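Local coordinates for protein BfpC (PDB 3VHJ) that is essential for type IV pilus biogenesis and probably acts at the bacterial inner membrane, the crystallised N-terminal part being its cytoplasmic domain, at residues G7-G12 with L95-G100; Q15-L20 with K159-K164; W22-D27 with D104-F109; T73-I78 with I99-D104; V127-P132 with V142-S147. The protein carries 1 engineered substitution. All coordinates share one frame; numbering follows the deposited sequence.

Contact 1 of 5, residues G7-G12 with L95-G100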
# COMPACT_ATOMS: atom_id res chain seq x y z
N GLY A 7 10.48 -2.06 3.85
CA GLY A 7 9.67 -1.93 2.65
C GLY A 7 9.40 -3.20 1.86
O GLY A 7 8.80 -3.13 0.78
N VAL A 8 9.81 -4.36 2.36
CA VAL A 8 9.57 -5.60 1.63
C VAL A 8 8.81 -6.62 2.46
O VAL A 8 9.29 -7.09 3.49
CB VAL A 8 10.90 -6.22 1.14
CG1 VAL A 8 10.62 -7.50 0.36
CG2 VAL A 8 11.64 -5.23 0.26
N ALA A 9 7.61 -6.97 2.01
CA ALA A 9 6.80 -7.94 2.73
C ALA A 9 6.80 -9.28 2.03
O ALA A 9 6.96 -9.36 0.81
CB ALA A 9 5.37 -7.42 2.87
N VAL A 10 6.63 -10.34 2.81
CA VAL A 10 6.56 -11.69 2.26
C VAL A 10 5.17 -12.22 2.54
O VAL A 10 4.69 -12.17 3.67
CB VAL A 10 7.58 -12.66 2.92
CG1 VAL A 10 7.35 -14.08 2.39
CG2 VAL A 10 8.99 -12.22 2.63
N ILE A 11 4.50 -12.70 1.50
CA ILE A 11 3.17 -13.27 1.64
C ILE A 11 3.24 -14.56 0.85
O ILE A 11 3.22 -14.56 -0.37
CB ILE A 11 2.09 -12.35 1.04
CG1 ILE A 11 2.11 -10.99 1.76
CG2 ILE A 11 0.72 -12.99 1.19
CD1 ILE A 11 1.26 -9.93 1.09
N GLY A 12 3.34 -15.67 1.57
CA GLY A 12 3.44 -16.96 0.91
C GLY A 12 4.80 -17.07 0.24
O GLY A 12 5.83 -16.89 0.88
N LEU A 95 6.62 -8.75 9.81
CA LEU A 95 6.25 -7.38 9.48
C LEU A 95 4.73 -7.22 9.56
O LEU A 95 3.99 -8.15 9.25
CB LEU A 95 6.74 -7.06 8.06
CG LEU A 95 6.71 -5.63 7.54
CD1 LEU A 95 7.70 -4.76 8.31
CD2 LEU A 95 7.07 -5.65 6.05
N TRP A 96 4.29 -6.05 9.99
CA TRP A 96 2.87 -5.76 10.08
C TRP A 96 2.51 -4.72 9.03
O TRP A 96 3.22 -3.74 8.85
CB TRP A 96 2.50 -5.25 11.47
CG TRP A 96 2.48 -6.37 12.45
CD1 TRP A 96 3.55 -6.89 13.13
CD2 TRP A 96 1.35 -7.17 12.80
NE1 TRP A 96 3.15 -7.98 13.88
CE2 TRP A 96 1.80 -8.17 13.69
CE3 TRP A 96 -0.00 -7.14 12.44
CZ2 TRP A 96 0.95 -9.14 14.22
CZ3 TRP A 96 -0.86 -8.10 12.97
CH2 TRP A 96 -0.37 -9.09 13.86
N LEU A 97 1.39 -4.95 8.36
CA LEU A 97 0.94 -4.06 7.30
C LEU A 97 -0.41 -3.40 7.62
O LEU A 97 -1.29 -4.04 8.17
CB LEU A 97 0.79 -4.85 6.00
CG LEU A 97 1.97 -5.72 5.57
CD1 LEU A 97 1.58 -6.52 4.34
CD2 LEU A 97 3.19 -4.84 5.30
N VAL A 98 -0.53 -2.12 7.29
CA VAL A 98 -1.79 -1.40 7.48
C VAL A 98 -2.06 -0.78 6.12
O VAL A 98 -1.28 0.03 5.63
CB VAL A 98 -1.68 -0.29 8.54
CG1 VAL A 98 -3.03 0.44 8.65
CG2 VAL A 98 -1.31 -0.91 9.89
N ILE A 99 -3.17 -1.18 5.50
CA ILE A 99 -3.51 -0.69 4.18
C ILE A 99 -4.93 -0.13 4.10
O ILE A 99 -5.75 -0.38 4.97
CB ILE A 99 -3.36 -1.82 3.13
CG1 ILE A 99 -4.40 -2.90 3.36
CG2 ILE A 99 -1.97 -2.44 3.25
CD1 ILE A 99 -4.32 -4.04 2.37
N GLY A 100 -5.19 0.63 3.04
CA GLY A 100 -6.51 1.22 2.87
C GLY A 100 -6.69 1.73 1.45
O GLY A 100 -5.84 2.46 0.94
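Ala-9 presses its single methyl against Leu-97 of strand 96-101 and Leu-95 just before it, and these three side chains form the tight part of the contact. Ala-9 CB lies 4.0 Å from Leu-95 CD2 and 4.2 Å from Leu-97 CD2; the other methyl of Leu-97, CD1, is just as near, which places the alanine against both branches of that leucine. Leu-95 reaches the spot with CG trans to its backbone N (chi1 -170°), a turn that carries CD2 forward until it also touches the Val-8 carbonyl, with CD2 and Val-8 O 3.7 Å apart. The polar partner of that carbonyl is Asn-93 ND2, while OD1 of the same amide takes the N-H of Val-10.

The packing thins out on moving along segment 7-12. Ile-11 bends its end inward, yet Ile-11 CD1 stays 4.7 Å from Leu-97 CD1 and rests instead on Leu-74. Val-8 points away from the leucines, and both it and Val-10 are partly exposed, so strand 8-11 has a buried side, marked by Ala-9, and a more open one. In the hairpin, Ala-9 pairs with Tyr-16, while Val-10 bonds to Asp-92. What joins residues 7-12 to residues 95-100 is therefore apolar packing between two separate sheets: an edge strand of a small mixed sheet, the first arm of a beta hairpin, set against an inner strand of a four-stranded mixed sheet.

Contact 2 of 5, residues Q15-L20 with K159-K164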
# COMPACT_ATOMS: atom_id res chain seq x y z
N GLN A 15 7.16 -11.90 -2.77
CA GLN A 15 7.72 -10.74 -2.08
C GLN A 15 7.08 -9.51 -2.72
O GLN A 15 6.90 -9.45 -3.93
CB GLN A 15 9.24 -10.73 -2.24
CG GLN A 15 9.92 -11.81 -1.39
CD GLN A 15 11.41 -11.97 -1.67
OE1 GLN A 15 12.07 -12.81 -1.06
NE2 GLN A 15 11.93 -11.16 -2.58
N TYR A 16 6.74 -8.53 -1.88
CA TYR A 16 6.09 -7.32 -2.36
C TYR A 16 6.68 -6.07 -1.73
O TYR A 16 7.07 -6.08 -0.56
CB TYR A 16 4.61 -7.33 -2.01
CG TYR A 16 3.83 -8.48 -2.58
CD1 TYR A 16 3.26 -8.40 -3.84
CD2 TYR A 16 3.63 -9.64 -1.83
CE1 TYR A 16 2.49 -9.44 -4.35
CE2 TYR A 16 2.86 -10.69 -2.33
CZ TYR A 16 2.29 -10.58 -3.59
OH TYR A 16 1.51 -11.60 -4.08
N ALA A 17 6.70 -5.00 -2.51
CA ALA A 17 7.17 -3.72 -2.02
C ALA A 17 5.99 -3.10 -1.28
O ALA A 17 4.90 -2.98 -1.83
CB ALA A 17 7.57 -2.82 -3.20
N VAL A 18 6.21 -2.74 -0.01
CA VAL A 18 5.16 -2.12 0.79
C VAL A 18 5.70 -0.81 1.38
O VAL A 18 6.90 -0.53 1.28
CB VAL A 18 4.69 -3.05 1.96
CG1 VAL A 18 4.05 -4.31 1.39
CG2 VAL A 18 5.88 -3.43 2.84
N ASN A 19 4.82 -0.03 1.99
CA ASN A 19 5.21 1.25 2.58
C ASN A 19 5.70 2.23 1.53
O ASN A 19 6.68 2.95 1.74
CB ASN A 19 6.30 1.07 3.64
CG ASN A 19 6.39 2.25 4.58
OD1 ASN A 19 5.55 2.42 5.46
ND2 ASN A 19 7.41 3.07 4.40
N LEU A 20 5.03 2.25 0.38
CA LEU A 20 5.39 3.18 -0.69
C LEU A 20 4.62 4.47 -0.47
O LEU A 20 3.64 4.51 0.27
CB LEU A 20 5.00 2.59 -2.04
CG LEU A 20 5.74 1.31 -2.46
CD1 LEU A 20 4.86 0.51 -3.39
CD2 LEU A 20 7.05 1.68 -3.13
N LYS A 159 2.05 -4.40 -10.43
CA LYS A 159 2.95 -3.60 -11.25
C LYS A 159 4.27 -3.50 -10.50
O LYS A 159 4.28 -3.32 -9.28
CB LYS A 159 2.37 -2.20 -11.47
CG LYS A 159 0.99 -2.17 -12.13
CD LYS A 159 1.04 -2.65 -13.57
CE LYS A 159 1.89 -1.73 -14.45
NZ LYS A 159 1.35 -0.34 -14.49
N LYS A 160 5.37 -3.64 -11.22
CA LYS A 160 6.69 -3.59 -10.60
C LYS A 160 7.27 -2.18 -10.53
O LYS A 160 6.95 -1.31 -11.35
CB LYS A 160 7.66 -4.48 -11.38
CG LYS A 160 7.30 -5.96 -11.38
CD LYS A 160 8.30 -6.74 -12.23
CE LYS A 160 8.06 -8.24 -12.16
NZ LYS A 160 6.71 -8.59 -12.66
N LEU A 161 8.15 -1.97 -9.55
CA LEU A 161 8.81 -0.68 -9.41
C LEU A 161 9.76 -0.52 -10.59
O LEU A 161 10.45 -1.46 -10.97
CB LEU A 161 9.60 -0.63 -8.10
CG LEU A 161 8.79 -0.56 -6.81
CD1 LEU A 161 9.73 -0.50 -5.60
CD2 LEU A 161 7.91 0.68 -6.84
N LYS A 162 9.76 0.67 -11.18
CA LYS A 162 10.64 0.98 -12.31
C LYS A 162 11.63 2.00 -11.77
O LYS A 162 11.37 2.63 -10.75
CB LYS A 162 9.83 1.55 -13.48
CG LYS A 162 8.77 0.59 -14.01
CD LYS A 162 7.85 1.24 -15.04
CE LYS A 162 8.52 1.39 -16.40
NZ LYS A 162 9.66 2.34 -16.38
N GLU A 163 12.75 2.17 -12.46
CA GLU A 163 13.75 3.12 -11.98
C GLU A 163 14.05 4.23 -12.98
O GLU A 163 13.99 4.02 -14.19
CB GLU A 163 15.02 2.36 -11.61
CG GLU A 163 16.11 3.20 -10.98
CD GLU A 163 17.04 2.37 -10.11
OE1 GLU A 163 17.33 1.21 -10.49
OE2 GLU A 163 17.49 2.87 -9.06
N LYS A 164 14.36 5.41 -12.44
CA LYS A 164 14.69 6.61 -13.22
C LYS A 164 13.45 7.39 -13.61
O LYS A 164 13.27 8.51 -13.08
CB LYS A 164 15.49 6.24 -14.47
CG LYS A 164 16.81 5.54 -14.17
CD LYS A 164 17.48 5.00 -15.44
CE LYS A 164 17.86 6.11 -16.41
NZ LYS A 164 16.67 6.79 -16.99
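Ala-17 and Leu-161 mark the closest backbone approach of the two segments, their CA atoms 8.2 Å apart, a spacing that leaves the contact to side chains. The example joins two sheets: segment 15-20 carries the second arm of the N-terminal beta hairpin, and segment 159-164 leads into the short edge strand 162-163 of an antiparallel four-stranded sheet.

Leu-161 divides its two methyls between two partners. With CD1 anti to CA (chi2 180°), CD1 meets Ala-17 CB at 4.0 Å, and the other branch, CD2, turns to Leu-20. The leucines run alongside each other in opposite directions. All three residues are buried, and Thr-73 CG2 touches both leucines and adds to the apolar cluster.

Between Ala-17 and Leu-20 the chain turns at Asn-19, whose left-handed backbone (phi 64°, psi 41°) breaks the extended path, and both residues face Leu-161. Polar groups hold this turn: the carboxylate of Asp-110 accepts from the N-H groups of Asn-19 and Leu-20, one oxygen to each, and Asn-19 OD1 accepts from Ser-112 N. On the other segment the exposed lysines find polar partners, Lys-159 NZ at Val-49 O and Lys-162 NZ at Tyr-47 OH. At the centre of the contact, methyl meets methyl: Leu-20 CD2 rests 3.9 Å from Leu-161 CD2.

Contact 3 of 5, residues W22-D27 with D104-F109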
# COMPACT_ATOMS: atom_id res chain seq x y z
N TRP A 22 2.16 6.84 -1.96
CA TRP A 22 1.18 6.87 -3.03
C TRP A 22 0.56 8.24 -3.23
O TRP A 22 0.34 8.98 -2.28
CB TRP A 22 0.06 5.87 -2.77
CG TRP A 22 0.50 4.44 -2.80
CD1 TRP A 22 1.07 3.73 -1.77
CD2 TRP A 22 0.44 3.55 -3.91
NE1 TRP A 22 1.36 2.45 -2.19
CE2 TRP A 22 0.98 2.32 -3.50
CE3 TRP A 22 -0.02 3.68 -5.23
CZ2 TRP A 22 1.08 1.21 -4.35
CZ3 TRP A 22 0.07 2.59 -6.08
CH2 TRP A 22 0.62 1.37 -5.64
N GLY A 23 0.28 8.55 -4.49
CA GLY A 23 -0.33 9.82 -4.80
C GLY A 23 -1.01 9.81 -6.16
O GLY A 23 -0.85 8.87 -6.95
N SER A 24 -1.80 10.84 -6.41
CA SER A 24 -2.49 10.99 -7.67
C SER A 24 -2.53 12.49 -7.94
O SER A 24 -2.44 13.30 -7.01
CB SER A 24 -3.91 10.41 -7.60
OG SER A 24 -4.65 10.96 -6.53
N SER A 25 -2.63 12.86 -9.21
CA SER A 25 -2.66 14.27 -9.56
C SER A 25 -4.02 14.86 -9.24
O SER A 25 -5.00 14.14 -9.12
CB SER A 25 -2.38 14.45 -11.04
OG SER A 25 -3.45 13.93 -11.80
N GLN A 26 -4.06 16.18 -9.12
CA GLN A 26 -5.29 16.90 -8.84
C GLN A 26 -5.38 18.09 -9.78
O GLN A 26 -4.38 18.50 -10.37
CB GLN A 26 -5.31 17.43 -7.40
CG GLN A 26 -5.31 16.37 -6.32
CD GLN A 26 -5.59 16.95 -4.96
OE1 GLN A 26 -4.90 17.86 -4.50
NE2 GLN A 26 -6.63 16.44 -4.30
N ASP A 27 -6.58 18.65 -9.90
CA ASP A 27 -6.79 19.82 -10.74
C ASP A 27 -6.34 19.56 -12.18
O ASP A 27 -6.68 18.53 -12.76
CB ASP A 27 -6.03 21.01 -10.16
CG ASP A 27 -6.50 22.34 -10.73
OD1 ASP A 27 -7.70 22.65 -10.61
OD2 ASP A 27 -5.65 23.08 -11.29
N ASP A 104 -12.87 4.83 -4.84
CA ASP A 104 -12.43 5.07 -6.21
C ASP A 104 -11.20 4.24 -6.57
O ASP A 104 -10.65 4.37 -7.67
CB ASP A 104 -12.11 6.55 -6.43
CG ASP A 104 -13.33 7.44 -6.33
OD1 ASP A 104 -14.35 7.10 -6.96
OD2 ASP A 104 -13.27 8.47 -5.63
N GLY A 105 -10.78 3.38 -5.65
CA GLY A 105 -9.62 2.54 -5.91
C GLY A 105 -8.30 3.23 -5.63
O GLY A 105 -7.24 2.68 -5.94
N MSE A 106 -8.34 4.42 -5.05
CA MSE A 106 -7.11 5.14 -4.73
C MSE A 106 -6.52 4.65 -3.42
O MSE A 106 -7.23 4.47 -2.43
CB MSE A 106 -7.38 6.65 -4.64
CG MSE A 106 -7.88 7.30 -5.93
SE MSE A 106 -6.64 7.26 -7.39
CE MSE A 106 -7.46 5.91 -8.49
N VAL A 107 -5.21 4.42 -3.42
CA VAL A 107 -4.54 3.96 -2.23
C VAL A 107 -4.44 5.11 -1.23
O VAL A 107 -3.84 6.15 -1.52
CB VAL A 107 -3.12 3.43 -2.55
CG1 VAL A 107 -2.41 3.04 -1.27
CG2 VAL A 107 -3.22 2.23 -3.49
N HIS A 108 -5.04 4.93 -0.06
CA HIS A 108 -4.99 5.94 0.99
C HIS A 108 -3.90 5.59 1.99
O HIS A 108 -3.23 6.48 2.52
CB HIS A 108 -6.32 6.04 1.74
CG HIS A 108 -7.35 6.86 1.03
ND1 HIS A 108 -8.38 7.50 1.69
CD2 HIS A 108 -7.53 7.13 -0.29
CE1 HIS A 108 -9.14 8.13 0.81
NE2 HIS A 108 -8.65 7.92 -0.39
N PHE A 109 -3.74 4.30 2.26
CA PHE A 109 -2.73 3.85 3.21
C PHE A 109 -1.95 2.63 2.73
O PHE A 109 -2.52 1.68 2.18
CB PHE A 109 -3.38 3.51 4.56
CG PHE A 109 -4.06 4.67 5.22
CD1 PHE A 109 -3.31 5.70 5.78
CD2 PHE A 109 -5.45 4.75 5.27
CE1 PHE A 109 -3.93 6.79 6.39
CE2 PHE A 109 -6.08 5.83 5.87
CZ PHE A 109 -5.32 6.86 6.43
O HOH W 1 -1.75 8.27 -0.24
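Two edge strands of different sheets, 21-23 and 107-113, meet here through a CH-pi contact between Val-107 and the indole of Trp-22, assisted by a bridging water. Val-107 CG1 sits over the five-membered ring, 3.6 Å from its centroid and 15° off the normal. CG2 lies on the same face, 3.8 Å above the plane and toward its margin, near CD2 and CE3. With CG1 trans to the backbone N (chi1 176°), both methyls can be presented to the indole at once. The ring is held at its nitrogen as well, since NE1 donates to Asp-110 OD2.

Beside this apolar patch the water spends both protons on backbone carbonyls: it donates to Trp-22 O at 3.0 Å and to Val-107 O at 3.2 Å. Farther along, the selenium of selenomethionine Met-106 approaches Ser-24 CB, the two atoms 4.2 Å apart, a looser touch.

Gln-57 of strand 55-60 fixes the approach to Val-107, its OE1 accepting from Val-107 N and its NE2 donating to Gly-105 O. His-108 and Phe-109, both opposite Gly-100 of strand 96-101, form a classic beta bulge just beyond. Strands 55-60 and 46-52 continue the sheet behind Trp-22, while Leu-75 of helix 74-77 packs against Val-107.

Contact 4 of 5, residues T73-I78 with I99-D104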
# COMPACT_ATOMS: atom_id res chain seq x y z
N THR A 73 4.59 -4.07 -6.28
CA THR A 73 4.03 -3.35 -5.15
C THR A 73 2.77 -4.11 -4.72
O THR A 73 1.93 -4.49 -5.55
CB THR A 73 3.67 -1.90 -5.51
OG1 THR A 73 2.56 -1.88 -6.41
CG2 THR A 73 4.87 -1.21 -6.17
N LEU A 74 2.65 -4.33 -3.42
CA LEU A 74 1.52 -5.06 -2.87
C LEU A 74 0.18 -4.46 -3.23
O LEU A 74 -0.70 -5.15 -3.74
CB LEU A 74 1.64 -5.15 -1.34
CG LEU A 74 0.44 -5.82 -0.66
CD1 LEU A 74 0.33 -7.26 -1.15
CD2 LEU A 74 0.60 -5.76 0.85
N LEU A 75 0.01 -3.16 -2.99
CA LEU A 75 -1.26 -2.52 -3.27
C LEU A 75 -1.72 -2.64 -4.72
O LEU A 75 -2.92 -2.70 -4.98
CB LEU A 75 -1.24 -1.06 -2.82
CG LEU A 75 -1.66 -0.83 -1.36
CD1 LEU A 75 -3.16 -1.11 -1.21
CD2 LEU A 75 -0.86 -1.73 -0.42
N SER A 76 -0.78 -2.68 -5.66
CA SER A 76 -1.16 -2.80 -7.06
C SER A 76 -1.67 -4.21 -7.35
O SER A 76 -2.47 -4.42 -8.27
CB SER A 76 0.02 -2.50 -7.98
OG SER A 76 0.98 -3.55 -7.95
N ALA A 77 -1.19 -5.17 -6.56
CA ALA A 77 -1.55 -6.57 -6.73
C ALA A 77 -2.87 -6.96 -6.08
O ALA A 77 -3.40 -8.03 -6.37
CB ALA A 77 -0.43 -7.46 -6.19
N ILE A 78 -3.40 -6.10 -5.21
CA ILE A 78 -4.67 -6.40 -4.55
C ILE A 78 -5.79 -5.94 -5.46
O ILE A 78 -5.89 -4.76 -5.81
CB ILE A 78 -4.78 -5.69 -3.18
CG1 ILE A 78 -3.69 -6.22 -2.24
CG2 ILE A 78 -6.16 -5.94 -2.57
CD1 ILE A 78 -3.71 -5.61 -0.84
N ILE A 99 -3.17 -1.18 5.50
CA ILE A 99 -3.51 -0.69 4.18
C ILE A 99 -4.93 -0.13 4.10
O ILE A 99 -5.75 -0.38 4.97
CB ILE A 99 -3.36 -1.82 3.13
CG1 ILE A 99 -4.40 -2.90 3.36
CG2 ILE A 99 -1.97 -2.44 3.25
CD1 ILE A 99 -4.32 -4.04 2.37
N GLY A 100 -5.19 0.63 3.04
CA GLY A 100 -6.51 1.22 2.87
C GLY A 100 -6.69 1.73 1.45
O GLY A 100 -5.84 2.46 0.94
N VAL A 101 -7.79 1.34 0.81
CA VAL A 101 -8.10 1.75 -0.56
C VAL A 101 -9.52 2.32 -0.55
O VAL A 101 -10.44 1.70 0.00
CB VAL A 101 -8.01 0.54 -1.52
CG1 VAL A 101 -8.42 0.94 -2.92
CG2 VAL A 101 -6.58 0.00 -1.53
N ASP A 102 -9.70 3.49 -1.15
CA ASP A 102 -11.00 4.14 -1.14
C ASP A 102 -11.97 3.64 -2.20
O ASP A 102 -11.63 2.78 -3.01
CB ASP A 102 -10.85 5.67 -1.22
CG ASP A 102 -10.41 6.16 -2.58
OD1 ASP A 102 -9.96 7.33 -2.67
OD2 ASP A 102 -10.51 5.41 -3.57
N LYS A 103 -13.18 4.19 -2.17
CA LYS A 103 -14.23 3.80 -3.10
C LYS A 103 -13.85 3.98 -4.57
O LYS A 103 -14.45 3.35 -5.44
CB LYS A 103 -15.50 4.61 -2.78
CG LYS A 103 -16.77 4.08 -3.44
CD LYS A 103 -17.09 2.68 -2.96
CE LYS A 103 -18.41 2.19 -3.54
NZ LYS A 103 -18.76 0.83 -3.05
N ASP A 104 -12.87 4.83 -4.84
CA ASP A 104 -12.43 5.07 -6.21
C ASP A 104 -11.20 4.24 -6.57
O ASP A 104 -10.65 4.37 -7.67
CB ASP A 104 -12.11 6.55 -6.43
CG ASP A 104 -13.33 7.44 -6.33
OD1 ASP A 104 -14.35 7.10 -6.96
OD2 ASP A 104 -13.27 8.47 -5.63
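Leu-75 projects from the short, weakly bonded helix 74-77 onto Ile-99 and Val-101, a compact case of helix-on-sheet packing near the centre of the domain. Followed outward, its CB already has a neighbour, the Trp-22 indole, at CZ2. CG then divides the chain between two residues of strand 96-101. CD1 passes alongside Val-101 and meets its CG2 at 3.6 Å; CD2 approaches Ile-99, with Leu-75 CD2 and Ile-99 CG2 3.9 Å apart.

Ile-99 has a second partner. Its CG1 stands between the backbone N and the carbonyl carbon (chi1 67°), directing the extended end at Ile-78, and the two CD1 atoms of Ile-78 and Ile-99 meet tip to tip at 3.6 Å. All four residues are buried, with Phe-85 of strand 85-90 packing on Ile-78, Ile-99 and Val-101.

Most backbone bonds in the helix are weak, but Ser-76 OG adds a bond to Thr-73 O of 2.7 Å, and the same hydroxyl oxygen, Ser-76 OG, also accepts from Lys-159 N. Past the strand end, Asp-102 forms an Asx turn: OD2 takes Asp-104 N at 2.7 Å, the donor standing well above the carboxylate plane, 53° out of it, and the same oxygen accepts from Met-106 N.

Contact 5 of 5, residues V127-P132 with V142-S147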
# COMPACT_ATOMS: atom_id res chain seq x y z
N VAL A 127 -6.51 4.94 10.45
CA VAL A 127 -7.12 4.14 9.40
C VAL A 127 -8.53 3.60 9.62
O VAL A 127 -9.44 3.91 8.86
CB VAL A 127 -6.20 2.95 9.05
CG1 VAL A 127 -6.77 2.17 7.87
CG2 VAL A 127 -4.80 3.47 8.74
N ALA A 128 -8.68 2.77 10.64
CA ALA A 128 -9.95 2.14 10.94
C ALA A 128 -11.17 3.04 10.82
O ALA A 128 -12.21 2.63 10.30
CB ALA A 128 -9.90 1.55 12.35
N TYR A 129 -11.04 4.28 11.29
CA TYR A 129 -12.16 5.20 11.27
C TYR A 129 -11.92 6.45 10.44
O TYR A 129 -12.63 7.44 10.60
CB TYR A 129 -12.49 5.61 12.70
CG TYR A 129 -12.50 4.42 13.64
CD1 TYR A 129 -13.42 3.38 13.48
CD2 TYR A 129 -11.57 4.32 14.67
CE1 TYR A 129 -13.41 2.27 14.32
CE2 TYR A 129 -11.55 3.22 15.52
CZ TYR A 129 -12.47 2.20 15.34
OH TYR A 129 -12.45 1.10 16.16
N GLY A 130 -10.92 6.42 9.57
CA GLY A 130 -10.62 7.60 8.78
C GLY A 130 -11.39 7.76 7.48
O GLY A 130 -11.33 8.81 6.84
N TYR A 131 -12.12 6.71 7.09
CA TYR A 131 -12.88 6.72 5.85
C TYR A 131 -13.98 5.65 5.97
O TYR A 131 -13.82 4.68 6.70
CB TYR A 131 -11.92 6.41 4.69
CG TYR A 131 -12.53 6.39 3.31
CD1 TYR A 131 -13.18 5.26 2.82
CD2 TYR A 131 -12.45 7.52 2.49
CE1 TYR A 131 -13.73 5.24 1.54
CE2 TYR A 131 -12.99 7.51 1.20
CZ TYR A 131 -13.63 6.37 0.74
OH TYR A 131 -14.18 6.36 -0.52
N PRO A 132 -15.12 5.84 5.28
CA PRO A 132 -16.23 4.88 5.34
C PRO A 132 -15.93 3.61 4.55
O PRO A 132 -16.54 3.36 3.51
CB PRO A 132 -17.39 5.65 4.71
CG PRO A 132 -16.97 7.09 4.78
CD PRO A 132 -15.50 7.03 4.52
N VAL A 142 -7.70 -8.10 17.80
CA VAL A 142 -7.85 -6.67 17.57
C VAL A 142 -9.34 -6.33 17.56
O VAL A 142 -9.75 -5.28 18.05
CB VAL A 142 -7.20 -6.24 16.23
CG1 VAL A 142 -7.41 -4.75 16.01
CG2 VAL A 142 -5.72 -6.55 16.26
N GLY A 143 -10.13 -7.23 16.98
CA GLY A 143 -11.57 -7.06 16.96
C GLY A 143 -12.23 -5.96 16.13
O GLY A 143 -13.37 -5.59 16.41
N VAL A 144 -11.54 -5.44 15.12
CA VAL A 144 -12.14 -4.41 14.28
C VAL A 144 -12.37 -5.02 12.90
O VAL A 144 -11.43 -5.39 12.20
CB VAL A 144 -11.22 -3.18 14.15
CG1 VAL A 144 -11.92 -2.11 13.32
CG2 VAL A 144 -10.89 -2.63 15.53
N GLY A 145 -13.64 -5.13 12.51
CA GLY A 145 -13.94 -5.72 11.23
C GLY A 145 -13.72 -7.22 11.30
O GLY A 145 -13.74 -7.80 12.38
N GLU A 146 -13.47 -7.85 10.16
CA GLU A 146 -13.27 -9.30 10.13
C GLU A 146 -11.81 -9.73 10.16
O GLU A 146 -10.93 -9.03 9.65
CB GLU A 146 -13.95 -9.90 8.91
CG GLU A 146 -15.46 -9.75 8.90
CD GLU A 146 -15.90 -8.30 8.80
OE1 GLU A 146 -15.38 -7.59 7.91
OE2 GLU A 146 -16.76 -7.88 9.60
N SER A 147 -11.56 -10.89 10.75
CA SER A 147 -10.22 -11.44 10.85
C SER A 147 -9.88 -12.21 9.58
O SER A 147 -10.30 -13.36 9.41
CB SER A 147 -10.10 -12.36 12.07
OG SER A 147 -8.79 -12.88 12.19
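Val-127 O is gripped by two donors, Gly-130 N and Trp-133 NE1, in the turn that brings Ala-128 and Tyr-129 to Val-144. The bond from Gly-130 N to Val-127 O measures 3.0 Å and closes a tight turn at residues 127-130. Within the turn the Tyr-129 ring folds back over its neighbour, with Ala-128 CB 3.8 Å above the ring plane and over its centre. The methyl meets the Tyr-129 ring on one side and Val-144 roughly at right angles to it.

Val-144 comes from segment 142-147. Its CG1, trans to the backbone N (chi1 -178°), is aimed at Ala-128 and stands 4.3 Å from Ala-128 CB. Its CG2 lies 4.1 Å from Tyr-129 OH, so it is the far end of the phenol, not the ring face, that approaches the valine. The touch is light, burying 83 Å² over both sides, and joins two loops without regular structure. Glycines Gly-143 and Gly-145 flank the valine, both with positive phi, and let the chain bend sharply on each side of it. Ser-138 OG bonds to Val-144 O, and Glu-146 OE1 forms a salt bridge with Arg-135 NH2 of strand 135-137.

Phe-123 and Phe-124 of helix 116-127 complete the setting of Val-144, and Phe-124 also touches Tyr-129. The contact therefore lies along the last turns of that helix, whereas strand 135-137, linking the two loops, adds the outermost strand beside 85-90.

In the fold
Contact 4 lies nearest the middle of the domain, about 6 Å from its centre, and it touches all four others. It shares Ile-99 and Gly-100 with contact 1, while the centres of contacts 3 and 4 are about 10 Å apart. Contact 2 joins it through Ala-17 O, which pairs with Leu-74 N. Contacts 1 and 2 take the two arms of one hairpin. Contact 5 is peripheral, about 26 Å between centres from contact 2, yet Tyr-131 OH reaches Lys-103 N of contact 4. Helix 74-77 thus stands where the three sheets converge.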